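Local coordinates for membrane protein, putative (Geobacter sulfurreducens PCA, PDB 2QYB) that is the GAF domain of a putative membrane protein of the sodium:solute symporter family, which may act in transmembrane transport and carry phosphatase activity, at residues 95-98 with 99-103. Residues are numbered along the deposited sequence; the frame is centred on the assembly and turned at random.
Sequences KPLT and RELMQ
Thr98 meets Met102, a selenomethionine, across the first two turns of the short alpha-helix 96-104 of this GAF domain, joined by i-to-i+4 backbone hydrogen bonds. The first of these runs from Arg99 N to Lys95 O, 2.8 Å away, Lys95 being the N-cap residue. Pro96 suits the first helical position: N-H groups of the first turn have no acceptor within the helix, so the one it lacks costs nothing, and its rigid phi already fits. Pro96 O receives Glu100 N at 3.0 Å, the donor lying 35° above the carbonyl plane. Arg99 runs extended from CG to NE, long enough for NE to leave the helix and hydrogen-bond Gln91 O in the preceding loop; Gln103 OE1 lies above one guanidinium face, offset toward its rim. Leu97 and Leu101, both on the surface, cross at an oblique angle, Leu97 CG 4.0 Å from Leu101 CD2. With chi1 at -53°, Thr98 places OG1 beside its backbone N and CG2 4.3 Å from Met102 SE. The buried Met102 side chain, bent at its end, also touches Thr90 and Ile107. Met102 N donates a hydrogen bond to Thr98 O, with a C=O...N angle of 169°, while Met102 CG lies 3.3 Å from Thr98 O.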
ATOM      1  N   LYS A  95       8.507 -28.323  12.350  1.00 39.90           N
ATOM      2  CA  LYS A  95       7.750 -27.638  13.383  1.00 39.30           C
ATOM      3  C   LYS A  95       6.282 -28.024  13.203  1.00 38.91           C
ATOM      4  O   LYS A  95       5.610 -27.570  12.271  1.00 38.49           O
ATOM      5  CB  LYS A  95       7.909 -26.138  13.250  1.00 39.98           C
ATOM      6  CG  LYS A  95       9.183 -25.577  13.828  1.00 39.25           C
ATOM      7  CD  LYS A  95       9.445 -24.180  13.305  1.00 39.33           C
ATOM      8  CE  LYS A  95      10.901 -23.749  13.603  1.00 39.17           C
ATOM      9  NZ  LYS A  95      11.180 -23.709  15.081  1.00 38.79           N
ATOM     10  N   PRO A  96       5.787 -28.907  14.070  1.00 38.31           N
ATOM     11  CA  PRO A  96       4.507 -29.508  13.711  1.00 37.77           C
ATOM     12  C   PRO A  96       3.278 -28.595  13.795  1.00 37.35           C
ATOM     13  O   PRO A  96       2.414 -28.683  12.934  1.00 36.97           O
ATOM     14  CB  PRO A  96       4.400 -30.725  14.642  1.00 37.96           C
ATOM     15  CG  PRO A  96       5.419 -30.515  15.744  1.00 37.84           C
ATOM     16  CD  PRO A  96       6.366 -29.446  15.316  1.00 37.76           C
ATOM     17  N   LEU A  97       3.182 -27.734  14.802  1.00 37.30           N
ATOM     18  CA  LEU A  97       2.042 -26.809  14.872  1.00 37.02           C
ATOM     19  C   LEU A  97       2.112 -25.731  13.787  1.00 36.44           C
ATOM     20  O   LEU A  97       1.127 -25.430  13.138  1.00 35.76           O
ATOM     21  CB  LEU A  97       1.945 -26.138  16.252  1.00 37.09           C
ATOM     22  CG  LEU A  97       0.796 -25.119  16.262  1.00 37.16           C
ATOM     23  CD1 LEU A  97      -0.588 -25.863  16.219  1.00 33.42           C
ATOM     24  CD2 LEU A  97       0.940 -24.201  17.420  1.00 37.43           C
ATOM     25  N   THR A  98       3.283 -25.141  13.639  1.00 36.81           N
ATOM     26  CA  THR A  98       3.536 -24.154  12.625  1.00 37.97           C
ATOM     27  C   THR A  98       3.206 -24.749  11.251  1.00 38.61           C
ATOM     28  O   THR A  98       2.410 -24.189  10.508  1.00 38.37           O
ATOM     29  CB  THR A  98       5.021 -23.688  12.690  1.00 38.45           C
ATOM     30  OG1 THR A  98       5.349 -23.265  14.031  1.00 38.58           O
ATOM     31  CG2 THR A  98       5.309 -22.580  11.677  1.00 36.95           C
ATOM     32  N   ARG A  99       3.771 -25.909  10.938  1.00 39.56           N
ATOM     33  CA  ARG A  99       3.406 -26.628   9.715  1.00 40.75           C
ATOM     34  C   ARG A  99       1.903 -26.755   9.555  1.00 42.14           C
ATOM     35  O   ARG A  99       1.336 -26.402   8.513  1.00 43.18           O
ATOM     36  CB  ARG A  99       4.000 -28.022   9.752  1.00 40.51           C
ATOM     37  CG  ARG A  99       3.516 -28.992   8.695  1.00 40.56           C
ATOM     38  CD  ARG A  99       4.092 -30.353   9.052  1.00 43.37           C
ATOM     39  NE  ARG A  99       3.830 -31.379   8.066  1.00 47.54           N
ATOM     40  CZ  ARG A  99       2.703 -32.105   7.976  1.00 50.59           C
ATOM     41  NH1 ARG A  99       1.691 -31.906   8.828  1.00 52.27           N
ATOM     42  NH2 ARG A  99       2.582 -33.053   7.016  1.00 47.92           N
ATOM     43  N   GLU A 100       1.242 -27.238  10.598  1.00 42.22           N
ATOM     44  CA  GLU A 100      -0.195 -27.386  10.521  1.00 42.85           C
ATOM     45  C   GLU A 100      -0.895 -26.032  10.217  1.00 42.62           C
ATOM     46  O   GLU A 100      -1.806 -25.974   9.388  1.00 42.59           O
ATOM     47  CB  GLU A 100      -0.704 -28.027  11.817  1.00 42.89           C
ATOM     48  CG  GLU A 100      -2.166 -28.385  11.816  1.00 45.80           C
ATOM     49  CD  GLU A 100      -2.531 -29.405  10.749  1.00 49.94           C
ATOM     50  OE1 GLU A 100      -1.661 -30.241  10.364  1.00 49.84           O
ATOM     51  OE2 GLU A 100      -3.713 -29.365  10.314  1.00 53.32           O
ATOM     52  N   LEU A 101      -0.457 -24.955  10.877  1.00 42.41           N
ATOM     53  CA  LEU A 101      -1.098 -23.623  10.724  1.00 42.17           C
ATOM     54  C   LEU A 101      -0.960 -23.092   9.305  1.00 41.41           C
ATOM     55  O   LEU A 101      -1.884 -22.534   8.752  1.00 40.73           O
ATOM     56  CB  LEU A 101      -0.503 -22.615  11.690  1.00 41.90           C
ATOM     57  CG  LEU A 101      -1.200 -22.250  12.996  1.00 43.93           C
ATOM     58  CD1 LEU A 101      -2.262 -23.267  13.518  1.00 42.82           C
ATOM     59  CD2 LEU A 101      -0.122 -21.946  14.066  1.00 42.48           C
HETATM   60  N   MSE A 102       0.204 -23.318   8.723  1.00 41.68           N
HETATM   61  CA  MSE A 102       0.511 -22.845   7.394  1.00 42.30           C
HETATM   62  C   MSE A 102      -0.215 -23.611   6.298  1.00 42.57           C
HETATM   63  O   MSE A 102      -0.733 -22.975   5.370  1.00 42.62           O
HETATM   64  CB  MSE A 102       2.010 -22.894   7.154  1.00 42.31           C
HETATM   65  CG  MSE A 102       2.792 -21.930   8.071  1.00 42.34           C
HETATM   66 SE   MSE A 102       4.654 -21.772   7.523  0.50 43.64          SE
HETATM   67  CE  MSE A 102       4.304 -21.573   5.626  1.00 44.48           C
ATOM     68  N   GLN A 103      -0.247 -24.950   6.392  1.00 42.26           N
ATOM     69  CA  GLN A 103      -0.991 -25.778   5.427  1.00 42.22           C
ATOM     70  C   GLN A 103      -2.510 -25.457   5.471  1.00 42.09           C
ATOM     71  O   GLN A 103      -3.219 -25.510   4.473  1.00 41.34           O
ATOM     72  CB  GLN A 103      -0.773 -27.281   5.697  1.00 42.02           C
ATOM     73  CG  GLN A 103       0.663 -27.792   5.598  1.00 41.08           C
ATOM     74  CD  GLN A 103       0.753 -29.332   5.654  1.00 41.91           C
ATOM     75  OE1 GLN A 103       0.211 -29.993   6.564  1.00 40.83           O
ATOM     76  NE2 GLN A 103       1.427 -29.907   4.670  1.00 40.35           N
TER